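Local coordinates for protein basic helix-loop-helix, putative, expressed (Oryza sativa subsp. japonica, PDB 5LW0) that binds ADP-ribose through its macrodomain, one part of a larger zinc-finger and HIT-domain protein, and probably recognises ADP-ribosylated targets, at residues I125-G137 / T156-V169. Residues are numbered along the deposited sequence; the frame is centred on the assembly and turned at random.
Sequences IANAANWRLKPGG and TKECADTLRPGSSV. With AR6 ([(2R,3S,4R,5R)-5-(6-aminopurin-9-yl)-3,4-dihydroxy-oxolan-2-yl]methyl [hydroxy-[[(2R,3S,4R,5S)-3,4,5-trihydroxyoxolan-2-yl]methoxy]phosphoryl] hydrogen phosphate), chain C.
With L133 CG beside the backbone N (chi1 -60°) and L163 turned much the same way (chi1 -75°), the two leucines meet at about a right angle, L133 CD2 lying 3.7 Å from L163 CD1. The other branch, L133 CD1, reaches T156 CG2 at 3.9 Å and touches A160 and V169 as well; a forked apolar chain, whose two branches can pack in two directions at once, suits a place where the end of helix 150-159, the loop after it and the edge strand 167-172 converge. T156 offers its methyl here, while its OG1 is hydrogen-bonded to L152 O and H190 NE2. Backbone joins the loops too: L163 N donates a fairly straight bond (163°) to W131 O, and one water donates to both R132 O and D161 O. On the outer side, T162 CG2 sits at the edge of the W131 ring, 3.9 Å from CZ3, and R132 CG lies over the centre of one ring face. This is the macrodomain's loop following strand 124-128, whose type I turn from N130 to L133 starts at a residue of the ADP-ribose pocket. N130, an amide able to give and accept at once, receives K134 N at OD1 (3.1 Å, almost linear) and through ND2 donates both to K134 O and to the distal-ribose hydroxyl O2D of AR6 (3.1 Å). A leucine in its place would probably leave K134 N without its acceptor, take one donor from the sugar hydroxyl and let the loop shift. G137, whose phi is positive, passes close by the same ribose, where a side-chain CB would clash with O2D.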
ATOM      1  N   ILE A 125       2.229  -6.924   1.886  1.00 13.15           N
ATOM      2  CA  ILE A 125       2.442  -5.481   1.968  1.00 13.74           C
ATOM      3  C   ILE A 125       2.310  -4.826   0.607  1.00 13.54           C
ATOM      4  O   ILE A 125       2.537  -5.451  -0.429  1.00 15.20           O
ATOM      5  CB  ILE A 125       3.787  -5.117   2.612  1.00 15.54           C
ATOM      6  CG1 ILE A 125       4.914  -5.533   1.748  1.00 19.14           C
ATOM      7  CG2 ILE A 125       3.922  -5.713   4.029  1.00 17.40           C
ATOM      8  CD1 ILE A 125       6.271  -5.064   2.276  1.00 22.31           C
ATOM      9  N   ALA A 126       1.837  -3.582   0.606  1.00 13.18           N
ATOM     10  CA  ALA A 126       1.760  -2.784  -0.637  1.00 13.79           C
ATOM     11  C   ALA A 126       2.950  -1.877  -0.797  1.00 13.86           C
ATOM     12  O   ALA A 126       3.494  -1.362   0.196  1.00 15.03           O
ATOM     13  CB  ALA A 126       0.508  -1.963  -0.614  1.00 14.17           C
ATOM     14  N   ASN A 127       3.323  -1.643  -2.039  1.00 14.10           N
ATOM     15  CA  ASN A 127       4.396  -0.754  -2.404  1.00 14.25           C
ATOM     16  C   ASN A 127       3.895   0.394  -3.257  1.00 14.86           C
ATOM     17  O   ASN A 127       3.069   0.203  -4.130  1.00 15.60           O
ATOM     18  CB  ASN A 127       5.417  -1.553  -3.145  1.00 15.35           C
ATOM     19  CG  ASN A 127       6.569  -0.704  -3.621  1.00 16.50           C
ATOM     20  OD1 ASN A 127       6.991   0.214  -2.915  1.00 16.74           O
ATOM     21  ND2 ASN A 127       7.098  -1.022  -4.808  1.00 15.99           N
ATOM     22  N   ALA A 128       4.350   1.627  -2.986  1.00 14.52           N
ATOM     23  CA  ALA A 128       4.060   2.723  -3.829  1.00 14.78           C
ATOM     24  C   ALA A 128       5.129   2.763  -4.923  1.00 15.35           C
ATOM     25  O   ALA A 128       6.198   3.314  -4.757  1.00 16.07           O
ATOM     26  CB  ALA A 128       4.003   4.017  -3.036  1.00 16.66           C
ATOM     27  N   ALA A 129       4.776   2.168  -6.031  1.00 14.82           N
ATOM     28  CA  ALA A 129       5.735   1.854  -7.079  1.00 16.25           C
ATOM     29  C   ALA A 129       5.909   2.996  -8.012  1.00 16.48           C
ATOM     30  O   ALA A 129       5.153   3.971  -8.010  1.00 15.79           O
ATOM     31  CB  ALA A 129       5.231   0.603  -7.837  1.00 16.71           C
ATOM     32  N   ASN A 130       6.896   2.858  -8.931  1.00 17.33           N
ATOM     33  CA  ASN A 130       6.932   3.686 -10.147  1.00 18.67           C
ATOM     34  C   ASN A 130       6.486   2.877 -11.391  1.00 17.51           C
ATOM     35  O   ASN A 130       6.360   1.654 -11.328  1.00 18.07           O
ATOM     36  CB  ASN A 130       8.345   4.280 -10.339  1.00 20.13           C
ATOM     37  CG  ASN A 130       9.400   3.221 -10.444  1.00 21.98           C
ATOM     38  OD1 ASN A 130       9.406   2.442 -11.394  1.00 21.71           O
ATOM     39  ND2 ASN A 130      10.257   3.119  -9.423  1.00 24.26           N
ATOM     40  N   TRP A 131       6.232   3.562 -12.487  1.00 16.74           N
ATOM     41  CA  TRP A 131       5.525   2.921 -13.596  1.00 15.27           C
ATOM     42  C   TRP A 131       6.340   1.828 -14.253  1.00 14.98           C
ATOM     43  O   TRP A 131       5.802   0.943 -14.888  1.00 15.45           O
ATOM     44  CB  TRP A 131       5.018   3.948 -14.605  1.00 16.91           C
ATOM     45  CG  TRP A 131       6.063   4.579 -15.532  1.00 18.39           C
ATOM     46  CD1 TRP A 131       6.698   5.762 -15.363  1.00 21.25           C
ATOM     47  CD2 TRP A 131       6.459   4.096 -16.840  1.00 18.17           C
ATOM     48  NE1 TRP A 131       7.477   6.037 -16.476  1.00 21.62           N
ATOM     49  CE2 TRP A 131       7.320   5.043 -17.393  1.00 18.64           C
ATOM     50  CE3 TRP A 131       6.105   2.982 -17.605  1.00 21.70           C
ATOM     51  CZ2 TRP A 131       7.935   4.860 -18.638  1.00 18.80           C
ATOM     52  CZ3 TRP A 131       6.706   2.803 -18.840  1.00 20.96           C
ATOM     53  CH2 TRP A 131       7.634   3.727 -19.326  1.00 20.28           C
ATOM     54  N   ARG A 132       7.657   1.916 -14.132  1.00 15.39           N
ATOM     55  CA  ARG A 132       8.557   0.929 -14.745  1.00 15.68           C
ATOM     56  C   ARG A 132       8.844  -0.245 -13.812  1.00 16.90           C
ATOM     57  O   ARG A 132       9.575  -1.179 -14.170  1.00 19.91           O
ATOM     58  CB  ARG A 132       9.902   1.616 -15.135  1.00 18.23           C
ATOM     59  CG  ARG A 132       9.777   2.778 -16.111  1.00 21.49           C
ATOM     60  CD  ARG A 132      11.209   3.278 -16.504  1.00 25.39           C
ATOM     61  NE  ARG A 132      11.198   4.405 -17.485  1.00 27.49           N
ATOM     62  CZ  ARG A 132      11.114   5.721 -17.177  1.00 33.49           C
ATOM     63  NH1 ARG A 132      11.013   6.133 -15.902  1.00 33.82           N
ATOM     64  NH2 ARG A 132      11.126   6.652 -18.162  1.00 34.42           N
ATOM     65  N   LEU A 133       8.285  -0.201 -12.612  1.00 16.28           N
ATOM     66  CA  LEU A 133       8.490  -1.238 -11.561  1.00 18.46           C
ATOM     67  C   LEU A 133       9.966  -1.478 -11.240  1.00 20.91           C
ATOM     68  O   LEU A 133      10.410  -2.620 -11.177  1.00 23.81           O
ATOM     69  CB  LEU A 133       7.799  -2.569 -11.946  1.00 19.20           C
ATOM     70  CG  LEU A 133       6.286  -2.463 -12.150  1.00 20.31           C
ATOM     71  CD1 LEU A 133       5.687  -3.784 -12.615  1.00 26.39           C
ATOM     72  CD2 LEU A 133       5.609  -2.073 -10.853  1.00 22.19           C
ATOM     73  N   LYS A 134      10.728  -0.397 -11.131  1.00 19.61           N
ATOM     74  CA  LYS A 134      12.160  -0.502 -10.881  1.00 22.83           C
ATOM     75  C   LYS A 134      12.453  -0.194  -9.416  1.00 24.67           C
ATOM     76  O   LYS A 134      11.699   0.554  -8.762  1.00 23.57           O
ATOM     77  CB  LYS A 134      12.929   0.489 -11.762  1.00 24.72           C
ATOM     78  CG  LYS A 134      12.770   0.256 -13.236  1.00 29.34           C
ATOM     79  CD  LYS A 134      13.548  -0.949 -13.675  1.00 30.51           C
ATOM     80  CE  LYS A 134      13.421  -1.203 -15.182  1.00 33.98           C
ATOM     81  NZ  LYS A 134      13.744  -2.610 -15.493  1.00 38.06           N
ATOM     82  N   PRO A 135      13.525  -0.726  -8.912  1.00 22.51           N
ATOM     83  CA  PRO A 135      14.002  -0.401  -7.566  1.00 24.98           C
ATOM     84  C   PRO A 135      14.510   0.993  -7.414  1.00 25.44           C
ATOM     85  O   PRO A 135      14.590   1.732  -8.375  1.00 26.11           O
ATOM     86  CB  PRO A 135      15.199  -1.356  -7.360  1.00 27.51           C
ATOM     87  CG  PRO A 135      15.244  -2.222  -8.512  1.00 32.15           C
ATOM     88  CD  PRO A 135      14.478  -1.609  -9.623  1.00 28.77           C
ATOM     89  N   GLY A 136      14.869   1.340  -6.178  1.00 27.20           N
ATOM     90  CA  GLY A 136      15.444   2.628  -5.893  1.00 27.92           C
ATOM     91  C   GLY A 136      14.415   3.718  -5.899  1.00 30.01           C
ATOM     92  O   GLY A 136      13.216   3.478  -5.598  1.00 28.57           O
ATOM     93  N   GLY A 137      14.872   4.961  -6.132  1.00 25.83           N
ATOM     94  CA  GLY A 137      13.968   6.107  -6.250  1.00 25.99           C
ATOM     95  C   GLY A 137      13.499   6.698  -4.922  1.00 29.85           C
ATOM     96  O   GLY A 137      12.529   7.465  -4.885  1.00 39.32           O
ATOM     97  N   THR A 156       8.986  -9.873  -9.820  1.00 20.86           N
ATOM     98  CA  THR A 156       8.120  -8.825 -10.382  1.00 20.59           C
ATOM     99  C   THR A 156       8.152  -8.899 -11.917  1.00 22.43           C
ATOM    100  O   THR A 156       7.093  -8.825 -12.581  1.00 21.85           O
ATOM    101  CB  THR A 156       8.568  -7.447  -9.896  1.00 20.23           C
ATOM    102  OG1 THR A 156       8.431  -7.354  -8.472  1.00 19.32           O
ATOM    103  CG2 THR A 156       7.797  -6.369 -10.572  1.00 22.01           C
ATOM    104  N   LYS A 157       9.353  -9.106 -12.483  1.00 24.56           N
ATOM    105  CA  LYS A 157       9.507  -9.225 -13.945  1.00 29.17           C
ATOM    106  C   LYS A 157       8.705 -10.395 -14.551  1.00 26.88           C
ATOM    107  O   LYS A 157       8.285 -10.324 -15.685  1.00 28.87           O
ATOM    108  CB  LYS A 157      10.995  -9.404 -14.315  1.00 33.35           C
ATOM    109  CG  LYS A 157      11.804  -8.148 -14.188  1.00 39.21           C
ATOM    110  CD  LYS A 157      13.151  -8.343 -14.885  1.00 46.26           C
ATOM    111  CE  LYS A 157      14.289  -7.927 -14.007  1.00 50.08           C
ATOM    112  NZ  LYS A 157      14.311  -6.463 -13.838  1.00 55.54           N
ATOM    113  N   GLU A 158       8.479 -11.438 -13.770  1.00 25.66           N
ATOM    114  CA  GLU A 158       7.588 -12.532 -14.162  1.00 30.26           C
ATOM    115  C   GLU A 158       6.096 -12.206 -14.170  1.00 30.88           C
ATOM    116  O   GLU A 158       5.320 -12.891 -14.848  1.00 34.52           O
ATOM    117  CB  GLU A 158       7.875 -13.749 -13.296  1.00 33.12           C
ATOM    118  CG  GLU A 158       9.306 -14.248 -13.477  1.00 39.17           C
ATOM    119  CD  GLU A 158       9.795 -15.168 -12.363  1.00 49.81           C
ATOM    120  OE1 GLU A 158       9.067 -15.387 -11.368  1.00 45.47           O
ATOM    121  OE2 GLU A 158      10.945 -15.660 -12.482  1.00 60.14           O
ATOM    122  N   CYS A 159       5.684 -11.141 -13.477  1.00 25.62           N
ATOM    123  CA  CYS A 159       4.257 -10.779 -13.372  1.00 24.29           C
ATOM    124  C   CYS A 159       3.865  -9.667 -14.331  1.00 25.58           C
ATOM    125  O   CYS A 159       2.793  -9.709 -14.909  1.00 27.54           O
ATOM    126  CB  CYS A 159       3.933 -10.386 -11.934  1.00 24.57           C
ATOM    127  SG  CYS A 159       4.158 -11.788 -10.809  1.00 25.78           S
ATOM    128  N   ALA A 160       4.677  -8.615 -14.424  1.00 22.27           N
ATOM    129  CA  ALA A 160       4.310  -7.470 -15.232  1.00 24.22           C
ATOM    130  C   ALA A 160       5.556  -6.669 -15.596  1.00 25.49           C
ATOM    131  O   ALA A 160       6.561  -6.701 -14.864  1.00 26.31           O
ATOM    132  CB  ALA A 160       3.317  -6.579 -14.484  1.00 26.32           C
ATOM    133  N   ASP A 161       5.434  -5.916 -16.688  1.00 26.97           N
ATOM    134  CA  ASP A 161       6.531  -5.055 -17.141  0.60 30.37           C
ATOM    135  C   ASP A 161       6.279  -3.593 -16.856  1.00 26.86           C
ATOM    136  O   ASP A 161       7.201  -2.794 -16.891  1.00 25.95           O
ATOM    137  CB  ASP A 161       6.761  -5.210 -18.647  0.60 33.15           C
ATOM    138  CG  ASP A 161       5.593  -4.724 -19.469  0.60 35.98           C
ATOM    139  OD1 ASP A 161       4.508  -5.282 -19.296  0.60 44.31           O
ATOM    140  OD2 ASP A 161       5.759  -3.812 -20.325  0.60 44.49           O
ATOM    141  N   THR A 162       5.025  -3.205 -16.637  1.00 21.49           N
ATOM    142  CA  THR A 162       4.740  -1.819 -16.337  1.00 20.45           C
ATOM    143  C   THR A 162       3.464  -1.761 -15.550  1.00 18.82           C
ATOM    144  O   THR A 162       2.704  -2.748 -15.509  1.00 19.20           O
ATOM    145  CB  THR A 162       4.503  -0.920 -17.594  1.00 26.25           C
ATOM    146  OG1 THR A 162       3.341  -1.384 -18.296  1.00 27.94           O
ATOM    147  CG2 THR A 162       5.660  -0.941 -18.553  1.00 29.11           C
ATOM    148  N   LEU A 163       3.225  -0.599 -14.929  1.00 16.21           N
ATOM    149  CA  LEU A 163       1.884  -0.222 -14.407  1.00 15.58           C
ATOM    150  C   LEU A 163       1.447   1.070 -15.011  1.00 16.61           C
ATOM    151  O   LEU A 163       2.297   1.984 -15.290  1.00 16.65           O
ATOM    152  CB  LEU A 163       1.938  -0.015 -12.865  1.00 16.70           C
ATOM    153  CG  LEU A 163       2.019  -1.283 -12.047  1.00 17.72           C
ATOM    154  CD1 LEU A 163       2.077  -0.967 -10.549  1.00 21.08           C
ATOM    155  CD2 LEU A 163       0.853  -2.223 -12.360  1.00 21.41           C
ATOM    156  N   ARG A 164       0.160   1.227 -15.177  1.00 16.51           N
ATOM    157  CA  ARG A 164      -0.416   2.507 -15.478  0.50 16.61           C
ATOM    158  C   ARG A 164      -1.069   3.047 -14.230  1.00 16.92           C
ATOM    159  O   ARG A 164      -1.417   2.265 -13.313  1.00 15.38           O
ATOM    160  CB  ARG A 164      -1.384   2.413 -16.657  0.50 18.79           C
ATOM    161  CG  ARG A 164      -0.671   1.957 -17.966  0.50 23.11           C
ATOM    162  CD  ARG A 164      -1.617   1.839 -19.148  0.50 28.81           C
ATOM    163  NE  ARG A 164      -0.960   1.300 -20.338  0.50 35.57           N
ATOM    164  CZ  ARG A 164      -1.599   0.746 -21.375  0.50 36.86           C
ATOM    165  NH1 ARG A 164      -2.928   0.577 -21.358  0.50 40.01           N
ATOM    166  NH2 ARG A 164      -0.901   0.309 -22.407  0.50 41.49           N
ATOM    167  N   PRO A 165      -1.200   4.389 -14.139  1.00 17.95           N
ATOM    168  CA  PRO A 165      -1.738   4.957 -12.870  1.00 17.62           C
ATOM    169  C   PRO A 165      -3.118   4.419 -12.564  1.00 16.06           C
ATOM    170  O   PRO A 165      -3.960   4.303 -13.442  1.00 16.23           O
ATOM    171  CB  PRO A 165      -1.733   6.489 -13.133  1.00 19.75           C
ATOM    172  CG  PRO A 165      -0.629   6.665 -14.154  1.00 21.07           C
ATOM    173  CD  PRO A 165      -0.863   5.474 -15.094  1.00 20.84           C
ATOM    174  N   GLY A 166      -3.327   4.035 -11.294  1.00 13.80           N
ATOM    175  CA  GLY A 166      -4.598   3.531 -10.880  1.00 13.70           C
ATOM    176  C   GLY A 166      -4.695   2.034 -10.880  1.00 14.75           C
ATOM    177  O   GLY A 166      -5.772   1.502 -10.851  1.00 17.60           O
ATOM    178  N   SER A 167      -3.575   1.364 -11.028  1.00 14.30           N
ATOM    179  CA  SER A 167      -3.552  -0.101 -11.125  1.00 15.73           C
ATOM    180  C   SER A 167      -2.472  -0.692 -10.239  1.00 14.30           C
ATOM    181  O   SER A 167      -1.622   0.031  -9.635  1.00 14.99           O
ATOM    182  CB  SER A 167      -3.371  -0.544 -12.561  1.00 17.33           C
ATOM    183  OG  SER A 167      -2.100  -0.216 -13.034  1.00 18.74           O
ATOM    184  N   SER A 168      -2.518  -2.001 -10.078  1.00 12.88           N
ATOM    185  CA  SER A 168      -1.605  -2.661  -9.169  1.00 14.07           C
ATOM    186  C   SER A 168      -1.330  -4.060  -9.693  1.00 15.67           C
ATOM    187  O   SER A 168      -2.049  -4.545 -10.586  1.00 14.78           O
ATOM    188  CB  SER A 168      -2.159  -2.704  -7.762  1.00 16.28           C
ATOM    189  OG  SER A 168      -3.310  -3.490  -7.710  1.00 17.30           O
ATOM    190  N   VAL A 169      -0.276  -4.694  -9.179  1.00 13.59           N
ATOM    191  CA  VAL A 169       0.055  -6.081  -9.518  1.00 14.28           C
ATOM    192  C   VAL A 169       0.625  -6.802  -8.304  1.00 14.38           C
ATOM    193  O   VAL A 169       1.438  -6.273  -7.607  1.00 13.97           O
ATOM    194  CB  VAL A 169       1.034  -6.168 -10.727  1.00 15.77           C
ATOM    195  CG1 VAL A 169       2.318  -5.490 -10.456  1.00 16.22           C
ATOM    196  CG2 VAL A 169       1.264  -7.629 -11.131  1.00 14.99           C
TER
HETATM  197  N1  AR6 C 301       7.502   2.330   5.882  1.00 16.95           N
HETATM  198  C2  AR6 C 301       6.272   2.884   5.914  1.00 18.03           C
HETATM  199  N3  AR6 C 301       5.936   3.979   5.260  1.00 18.91           N
HETATM  200  C4  AR6 C 301       6.856   4.633   4.484  1.00 21.42           C
HETATM  201  C5  AR6 C 301       8.183   4.114   4.350  1.00 22.40           C
HETATM  202  C6  AR6 C 301       8.490   2.885   5.101  1.00 18.89           C
HETATM  203  N6  AR6 C 301       9.665   2.305   5.050  1.00 19.77           N
HETATM  204  N7  AR6 C 301       8.885   4.989   3.487  1.00 22.08           N
HETATM  205  C8  AR6 C 301       7.997   5.929   3.093  1.00 20.80           C
HETATM  206  N9  AR6 C 301       6.763   5.720   3.682  1.00 21.22           N
HETATM  207  PA  AR6 C 301       6.289   7.475  -1.377  1.00 20.24           P
HETATM  208  PB  AR6 C 301       4.431   8.116  -3.615  1.00 19.39           P
HETATM  209  C1' AR6 C 301       5.517   6.420   3.456  1.00 20.94           C
HETATM  210  O1A AR6 C 301       7.019   8.798  -1.690  1.00 22.58           O
HETATM  211  O1B AR6 C 301       4.148   9.509  -3.109  1.00 17.94           O
HETATM  212  C1D AR6 C 301       8.847   6.082  -5.047  1.00 39.55           C
HETATM  213  O1D AR6 C 301      10.227   6.119  -4.751  1.00 39.06           O
HETATM  214  C2' AR6 C 301       5.575   7.926   3.232  1.00 19.81           C
HETATM  215  O2' AR6 C 301       5.807   8.677   4.464  1.00 21.13           O
HETATM  216  O2A AR6 C 301       7.073   6.236  -1.164  1.00 20.34           O
HETATM  217  O2B AR6 C 301       3.312   7.277  -4.157  1.00 18.03           O
HETATM  218  C2D AR6 C 301       8.640   5.412  -6.438  1.00 39.83           C
HETATM  219  O2D AR6 C 301       9.938   5.173  -7.119  1.00 34.94           O
HETATM  220  C3' AR6 C 301       4.247   8.165   2.558  1.00 22.37           C
HETATM  221  O3' AR6 C 301       3.172   8.336   3.522  1.00 21.52           O
HETATM  222  O3A AR6 C 301       5.173   7.176  -2.524  1.00 19.65           O
HETATM  223  C3D AR6 C 301       7.761   6.360  -7.204  1.00 33.63           C
HETATM  224  O3D AR6 C 301       8.623   6.992  -8.194  1.00 46.89           O
HETATM  225  C4' AR6 C 301       4.015   6.876   1.746  1.00 20.37           C
HETATM  226  O4' AR6 C 301       4.962   5.936   2.199  1.00 21.19           O
HETATM  227  C4D AR6 C 301       7.263   7.390  -6.162  1.00 30.38           C
HETATM  228  O4D AR6 C 301       8.198   7.398  -5.057  1.00 29.21           O
HETATM  229  C5' AR6 C 301       4.177   7.055   0.258  1.00 22.56           C
HETATM  230  O5' AR6 C 301       5.365   7.804  -0.062  1.00 21.21           O
HETATM  231  C5D AR6 C 301       5.905   7.078  -5.541  1.00 22.87           C
HETATM  232  O5D AR6 C 301       5.549   8.249  -4.774  1.00 20.97           O
HETATM  233  O   HOH W   1       9.762  -3.254 -15.935  1.00 31.18           O